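Local coordinates for alpha-L-rhamnosidase (Streptomyces avermitilis, PDB 3W5M), which releases terminal non-reducing alpha-L-rhamnose by hydrolysis from plant glycosides such as naringin and rutin and from gum arabic, and carries a calcium-dependent rhamnose-binding module, at residues I141-G146 against S259-P264; W158-V163 against S276-A281; V184-A189 against N220-S225. All blocks are in the same frame, centred on the assembly; numbering follows the deposited sequence. Where two conformers were deposited one is given.

Contact 1: I141-G146 against S259-P264; sequences IWFPEG and STDHEP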
# COMPACT_ATOMS: atom_id res chain seq x y z
N ILE A 141 38.70 -1.21 -18.19
CA ILE A 141 39.63 -1.38 -19.30
C ILE A 141 38.96 -1.13 -20.65
O ILE A 141 37.73 -1.19 -20.78
CB ILE A 141 40.35 -2.76 -19.29
CG1 ILE A 141 39.37 -3.93 -19.44
CG2 ILE A 141 41.15 -2.92 -18.04
CD1 ILE A 141 40.08 -5.22 -19.81
N TRP A 142 39.80 -0.81 -21.65
CA TRP A 142 39.34 -0.67 -23.02
C TRP A 142 40.48 -1.04 -23.94
O TRP A 142 41.56 -1.40 -23.48
CB TRP A 142 38.87 0.79 -23.27
CG TRP A 142 38.04 0.96 -24.46
CD1 TRP A 142 38.37 1.67 -25.59
CD2 TRP A 142 36.72 0.45 -24.67
NE1 TRP A 142 37.33 1.62 -26.48
CE2 TRP A 142 36.31 0.88 -25.96
CE3 TRP A 142 35.84 -0.35 -23.91
CZ2 TRP A 142 35.06 0.53 -26.52
CZ3 TRP A 142 34.59 -0.68 -24.46
CH2 TRP A 142 34.22 -0.23 -25.76
N PHE A 143 40.23 -0.96 -25.24
CA PHE A 143 41.31 -1.05 -26.21
C PHE A 143 42.26 0.17 -26.05
O PHE A 143 41.79 1.28 -25.69
CB PHE A 143 40.73 -1.13 -27.63
CG PHE A 143 41.80 -1.27 -28.69
CD1 PHE A 143 42.33 -2.52 -28.99
CD2 PHE A 143 42.35 -0.13 -29.29
CE1 PHE A 143 43.33 -2.65 -29.94
CE2 PHE A 143 43.38 -0.26 -30.22
CZ PHE A 143 43.87 -1.51 -30.55
N PRO A 144 43.58 -0.03 -26.26
CA PRO A 144 44.52 1.08 -26.10
C PRO A 144 44.40 2.08 -27.24
O PRO A 144 45.21 2.06 -28.18
CB PRO A 144 45.90 0.40 -26.11
CG PRO A 144 45.68 -0.88 -26.87
CD PRO A 144 44.30 -1.32 -26.42
N GLU A 145 43.38 2.91 -27.17
CA GLU A 145 43.19 4.03 -28.11
C GLU A 145 42.90 5.29 -27.27
O GLU A 145 41.95 5.32 -26.50
CB GLU A 145 42.06 3.74 -29.10
CG GLU A 145 40.76 3.26 -28.47
CD GLU A 145 39.75 2.70 -29.46
OE1 GLU A 145 39.94 2.81 -30.69
OE2 GLU A 145 38.73 2.14 -29.01
N GLY A 146 43.77 6.29 -27.39
CA GLY A 146 43.64 7.54 -26.63
C GLY A 146 43.42 7.39 -25.12
O GLY A 146 44.15 6.66 -24.42
N SER A 259 43.50 -7.19 -26.12
CA SER A 259 42.39 -6.54 -26.79
C SER A 259 42.64 -6.34 -28.29
O SER A 259 43.79 -6.27 -28.71
CB SER A 259 42.09 -5.18 -26.14
OG SER A 259 40.95 -4.60 -26.80
N THR A 260 41.56 -6.25 -29.07
CA THR A 260 41.71 -5.88 -30.49
C THR A 260 40.63 -4.94 -30.94
O THR A 260 39.53 -4.96 -30.37
CB THR A 260 41.77 -7.10 -31.43
OG1 THR A 260 42.20 -6.67 -32.72
CG2 THR A 260 40.40 -7.81 -31.53
N ASP A 261 40.94 -4.11 -31.94
CA ASP A 261 39.99 -3.18 -32.54
C ASP A 261 39.48 -3.55 -33.95
O ASP A 261 38.83 -2.72 -34.59
CB ASP A 261 40.56 -1.74 -32.57
CG ASP A 261 41.87 -1.62 -33.40
OD1 ASP A 261 42.48 -2.64 -33.79
OD2 ASP A 261 42.31 -0.46 -33.65
N HIS A 262 39.80 -4.75 -34.43
CA HIS A 262 39.26 -5.24 -35.71
C HIS A 262 38.50 -6.50 -35.39
O HIS A 262 39.04 -7.38 -34.70
CB HIS A 262 40.37 -5.57 -36.72
CG HIS A 262 41.30 -4.43 -36.97
ND1 HIS A 262 40.93 -3.31 -37.69
CD2 HIS A 262 42.59 -4.23 -36.59
CE1 HIS A 262 41.95 -2.47 -37.74
NE2 HIS A 262 42.97 -3.00 -37.08
N GLU A 263 37.26 -6.59 -35.87
CA GLU A 263 36.45 -7.77 -35.65
C GLU A 263 37.23 -9.08 -35.89
O GLU A 263 37.75 -9.30 -36.99
CB GLU A 263 35.19 -7.75 -36.50
CG GLU A 263 34.25 -8.88 -36.08
CD GLU A 263 33.03 -8.98 -36.95
OE1 GLU A 263 32.63 -7.95 -37.52
OE2 GLU A 263 32.47 -10.10 -37.05
N PRO A 264 37.37 -9.93 -34.85
CA PRO A 264 38.17 -11.13 -35.04
C PRO A 264 37.45 -12.25 -35.83
O PRO A 264 36.23 -12.24 -35.97
CB PRO A 264 38.50 -11.59 -33.61
CG PRO A 264 37.44 -10.98 -32.76
CD PRO A 264 36.97 -9.73 -33.44
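F143 and D261 stack flat against each other where two strands of the beta-sandwich module CBM67 run out into loops: 139-142, paired with 282-286, and 258-260, the outermost strand of the five-stranded sheet. The tight part is all around the phenyl ring. The carboxylate of D261 lies nearly parallel to it, 12° apart in plane, with CG 3.5 Å from F143 CZ, while D261 CB stands over the ring centre as a CH-pi contact, 3.8 Å from the centroid. P144 CD covers the opposite face, near the rim, so the ring is sandwiched between its own neighbour in the chain and the other loop. CG of F143 is anti to the backbone N (chi1 -178°), and at the rim of the ring CE1 is 3.4 Å from D261 N. No hydrogen bond joins the two segments; the hold is by packing alone. Away from the ring the segments part toward solvent, at the exposed G146 and H262, and E145 turns its carboxylate back to W142 NE1 and to R157. The buried side ends at S259, whose OG is hydrogen-bonded to W158 O and sits at the edge of the F143 ring, 3.3 Å from CD1.

Contact 2: W158-V163 against S276-A281; sequences WFRRTV and SGWPAA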
# COMPACT_ATOMS: atom_id res chain seq x y z
N TRP A 158 37.15 -6.01 -28.63
CA TRP A 158 37.14 -7.42 -28.24
C TRP A 158 38.29 -7.68 -27.27
O TRP A 158 39.38 -7.07 -27.42
CB TRP A 158 37.25 -8.29 -29.51
CG TRP A 158 36.04 -8.16 -30.40
CD1 TRP A 158 34.93 -8.95 -30.40
CD2 TRP A 158 35.82 -7.16 -31.43
NE1 TRP A 158 34.03 -8.51 -31.34
CE2 TRP A 158 34.55 -7.41 -31.98
CE3 TRP A 158 36.58 -6.08 -31.92
CZ2 TRP A 158 34.01 -6.63 -33.02
CZ3 TRP A 158 36.05 -5.29 -32.93
CH2 TRP A 158 34.77 -5.57 -33.47
N PHE A 159 38.08 -8.58 -26.32
CA PHE A 159 39.02 -8.83 -25.22
C PHE A 159 39.08 -10.31 -24.91
O PHE A 159 38.03 -10.98 -24.91
CB PHE A 159 38.55 -8.12 -23.95
CG PHE A 159 38.37 -6.63 -24.14
CD1 PHE A 159 37.20 -6.15 -24.72
CD2 PHE A 159 39.39 -5.73 -23.82
CE1 PHE A 159 37.03 -4.79 -24.96
CE2 PHE A 159 39.21 -4.36 -24.04
CZ PHE A 159 38.04 -3.90 -24.61
N ARG A 160 40.29 -10.76 -24.60
CA ARG A 160 40.54 -12.14 -24.19
C ARG A 160 41.48 -12.22 -23.02
O ARG A 160 42.41 -11.40 -22.89
CB ARG A 160 41.17 -12.94 -25.34
CG ARG A 160 40.20 -13.35 -26.45
CD ARG A 160 40.91 -14.06 -27.62
NE ARG A 160 41.78 -15.17 -27.19
CZ ARG A 160 41.38 -16.43 -27.06
NH1 ARG A 160 40.14 -16.77 -27.33
NH2 ARG A 160 42.26 -17.36 -26.68
N ARG A 161 41.28 -13.24 -22.19
CA ARG A 161 42.25 -13.58 -21.15
C ARG A 161 42.15 -15.06 -20.83
O ARG A 161 41.08 -15.61 -20.65
CB ARG A 161 42.10 -12.76 -19.87
CG ARG A 161 43.26 -12.95 -18.91
CD ARG A 161 43.20 -12.05 -17.69
NE ARG A 161 44.16 -12.47 -16.67
CZ ARG A 161 44.35 -11.85 -15.52
NH1 ARG A 161 43.64 -10.76 -15.23
NH2 ARG A 161 45.25 -12.32 -14.66
N THR A 162 43.31 -15.69 -20.80
CA THR A 162 43.38 -17.08 -20.35
C THR A 162 44.01 -17.08 -18.97
O THR A 162 45.12 -16.58 -18.80
CB THR A 162 44.20 -17.96 -21.31
OG1 THR A 162 43.54 -17.97 -22.58
CG2 THR A 162 44.30 -19.40 -20.77
N VAL A 163 43.28 -17.64 -18.00
CA VAL A 163 43.70 -17.69 -16.58
C VAL A 163 43.72 -19.11 -16.03
O VAL A 163 42.85 -19.92 -16.36
CB VAL A 163 42.79 -16.83 -15.68
CG1 VAL A 163 43.16 -15.37 -15.81
CG2 VAL A 163 41.30 -17.07 -15.95
N SER A 276 47.99 -13.86 -30.06
CA SER A 276 49.34 -13.42 -29.72
C SER A 276 49.69 -12.06 -30.36
O SER A 276 50.53 -11.34 -29.82
CB SER A 276 50.38 -14.51 -29.98
OG SER A 276 50.53 -14.76 -31.36
N GLY A 277 49.02 -11.69 -31.45
CA GLY A 277 49.20 -10.38 -32.11
C GLY A 277 48.34 -9.25 -31.57
O GLY A 277 48.43 -8.11 -32.05
N TRP A 278 47.48 -9.53 -30.58
CA TRP A 278 46.58 -8.52 -29.98
C TRP A 278 47.39 -7.73 -28.93
O TRP A 278 48.10 -8.34 -28.13
CB TRP A 278 45.41 -9.21 -29.25
CG TRP A 278 44.32 -9.85 -30.11
CD1 TRP A 278 44.42 -10.26 -31.42
CD2 TRP A 278 43.00 -10.16 -29.68
NE1 TRP A 278 43.22 -10.79 -31.83
CE2 TRP A 278 42.34 -10.76 -30.78
CE3 TRP A 278 42.31 -10.01 -28.46
CZ2 TRP A 278 41.01 -11.19 -30.70
CZ3 TRP A 278 40.99 -10.42 -28.37
CH2 TRP A 278 40.34 -11.01 -29.50
N PRO A 279 47.29 -6.39 -28.91
CA PRO A 279 47.96 -5.62 -27.86
C PRO A 279 47.31 -5.84 -26.50
O PRO A 279 46.16 -6.32 -26.42
CB PRO A 279 47.71 -4.16 -28.27
CG PRO A 279 46.57 -4.20 -29.22
CD PRO A 279 46.60 -5.53 -29.89
N ALA A 280 48.02 -5.49 -25.43
CA ALA A 280 47.44 -5.52 -24.09
C ALA A 280 46.29 -4.51 -24.00
O ALA A 280 46.37 -3.42 -24.58
CB ALA A 280 48.49 -5.18 -23.04
N ALA A 281 45.23 -4.87 -23.27
CA ALA A 281 44.20 -3.92 -22.92
C ALA A 281 44.80 -2.76 -22.12
O ALA A 281 45.82 -2.94 -21.43
CB ALA A 281 43.08 -4.60 -22.13
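Apolar packing of a loop against a beta-strand joins W278 and A281 to W158, F159 and R160, where the chain between strands 258-260 and 282-286 passes the sheet containing strand 156-165. The touching parts run at 91° to each other, and no hydrogen bond links the two segments. The indole of W278 does most of the work, with the outer corner of its six-membered ring, CZ3 and CH2, pushed up to the strand. R160 meets this corner with its aliphatic chain: CG is 3.6 Å from W278 CZ3, and CD is equally close to CH2. The guanidinium stands 87° from the indole plane, so the two flat groups are not stacked; the methylenes make the contact. Beyond CD the chain bends (chi3 50°), and the charged end is held elsewhere, in a salt bridge from NE to D275 and hydrogen bonds from NH1 to the carbonyls of W268 and E270. One residue earlier in the strand, the backbone carbon C of F159 lies in the plane of the W278 ring, at its edge. W158 adds its CB, 4.1 Å from W278 CH2, before its own indole leads away to an edge-to-face meeting with W268. The F159 side chain points to the other side of the sheet, where A281 CB touches the edge of its ring, 4.2 Å from CD2, and W236 of the facing sheet meets it edge-to-face. The loop from edge strand 258-260 to strand 282-286 thus reaches both sides of strand 156-165 as it passes round the margin of the CBM67 beta-sandwich.

Contact 3: V184-A189 against N220-S225; sequences VSVDGA and NTLAVS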
# COMPACT_ATOMS: atom_id res chain seq x y z
N VAL A 184 29.89 -11.55 -22.44
CA VAL A 184 31.00 -12.28 -21.87
C VAL A 184 30.77 -13.80 -21.97
O VAL A 184 29.62 -14.27 -21.82
CB VAL A 184 31.31 -11.82 -20.41
CG1 VAL A 184 30.05 -11.83 -19.55
CG2 VAL A 184 32.42 -12.65 -19.81
N SER A 185 31.85 -14.52 -22.25
CA SER A 185 31.86 -15.98 -22.36
C SER A 185 32.98 -16.62 -21.56
O SER A 185 34.02 -15.99 -21.30
CB SER A 185 31.94 -16.39 -23.83
OG SER A 185 33.17 -15.99 -24.41
N VAL A 186 32.77 -17.87 -21.16
CA VAL A 186 33.80 -18.72 -20.61
C VAL A 186 33.96 -19.99 -21.46
O VAL A 186 32.98 -20.68 -21.75
CB VAL A 186 33.51 -19.13 -19.15
CG1 VAL A 186 34.71 -19.87 -18.59
CG2 VAL A 186 33.19 -17.91 -18.29
N ASP A 187 35.21 -20.28 -21.86
CA ASP A 187 35.58 -21.40 -22.76
C ASP A 187 34.67 -21.51 -23.99
O ASP A 187 34.38 -22.62 -24.46
CB ASP A 187 35.66 -22.74 -22.00
CG ASP A 187 36.99 -22.91 -21.21
OD1 ASP A 187 37.90 -22.03 -21.28
OD2 ASP A 187 37.12 -23.93 -20.51
N GLY A 188 34.25 -20.36 -24.50
CA GLY A 188 33.38 -20.29 -25.67
C GLY A 188 31.88 -20.25 -25.38
O GLY A 188 31.08 -20.05 -26.30
N ALA A 189 31.47 -20.43 -24.14
CA ALA A 189 30.03 -20.37 -23.86
C ALA A 189 29.65 -19.03 -23.23
O ALA A 189 30.19 -18.68 -22.18
CB ALA A 189 29.63 -21.53 -22.95
N ASN A 220 41.36 -21.45 -18.20
CA ASN A 220 39.99 -21.14 -18.64
C ASN A 220 40.17 -19.88 -19.48
O ASN A 220 40.94 -19.00 -19.08
CB ASN A 220 39.10 -20.72 -17.47
CG ASN A 220 38.76 -21.85 -16.50
OD1 ASN A 220 37.59 -22.14 -16.28
ND2 ASN A 220 39.78 -22.46 -15.89
N THR A 221 39.46 -19.79 -20.60
CA THR A 221 39.54 -18.63 -21.48
C THR A 221 38.30 -17.77 -21.30
O THR A 221 37.17 -18.24 -21.47
CB THR A 221 39.69 -19.08 -22.93
OG1 THR A 221 40.89 -19.87 -23.04
CG2 THR A 221 39.77 -17.87 -23.87
N LEU A 222 38.50 -16.51 -20.91
CA LEU A 222 37.41 -15.56 -20.76
C LEU A 222 37.50 -14.67 -21.98
O LEU A 222 38.60 -14.35 -22.45
CB LEU A 222 37.60 -14.72 -19.48
CG LEU A 222 38.01 -15.55 -18.25
CD1 LEU A 222 38.35 -14.67 -17.07
CD2 LEU A 222 36.88 -16.51 -17.88
N ALA A 223 36.34 -14.30 -22.52
CA ALA A 223 36.30 -13.43 -23.69
C ALA A 223 35.15 -12.47 -23.57
O ALA A 223 34.05 -12.84 -23.12
CB ALA A 223 36.20 -14.27 -24.97
N VAL A 224 35.37 -11.23 -23.99
CA VAL A 224 34.36 -10.21 -23.76
C VAL A 224 34.35 -9.37 -25.01
O VAL A 224 35.41 -9.01 -25.49
CB VAL A 224 34.75 -9.32 -22.55
CG1 VAL A 224 33.89 -8.07 -22.45
CG2 VAL A 224 34.59 -10.11 -21.26
N SER A 225 33.17 -9.12 -25.56
CA SER A 225 32.98 -7.98 -26.49
C SER A 225 32.33 -6.84 -25.70
O SER A 225 31.57 -7.09 -24.78
CB SER A 225 32.12 -8.37 -27.70
OG SER A 225 30.80 -8.73 -27.31
O HOH W 1 35.27 -17.73 -23.74
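S185 and A223 form the hydrogen-bonded pair of an antiparallel ladder in the CBM67 beta-sandwich; strand 181-186 leaves it through a type I' turn, V186-A189, that leads to strand 189-193. S185 N gives its hydrogen to A223 O at 2.9 Å, and A223 N returns one to S185 O at 3.1 Å. Further on, D187 N bonds to T221 O, while V186 and A189 exchange backbone bonds across the turn. The side chain of D187 then does what a strand carbonyl would have done: OD1 takes the hydrogen of T221 N at 2.8 Å, almost straight at 173°, while OD2 is bonded to H216. An alanine here would probably leave T221 N and H216 NE2 without these acceptors and weaken the tie between turn and strand. T221 OG1 is bonded to T162 OG1. On the face carrying the valines, V184 CG2 meets V224 CG2 at 3.6 Å, and V186 lies beside L222, pointing the same way. On the face of S185 and A223, S185 OG is close to A223 CB and also bonded to R269. A water ties turn to strand: it accepts from S185 OG (2.8 Å) and G188 N (2.9 Å) and donates to T221 O at 3.0 Å.

All three contacts lie in CBM67, about 45 to 52 Å from the centre of the chain, and reach one five-stranded antiparallel sheet ordered 189-193, 181-186, 218-227, 156-165, 258-260. Contact 3 joins the second strand to the third, contact 2 packs a loop on the fourth, and contact 1 sits at the outermost fifth. The centres of contacts 1 and 2 are about 9 Å apart, those of 2 and 3 about 12 Å, and those of 1 and 3 about 16 Å. Along the chain contacts 1 and 2 interlock, their segments alternating, and contact 3 is nested inside both. Residues distant in sequence are thereby gathered into the module whose rhamnose binding depends on calcium.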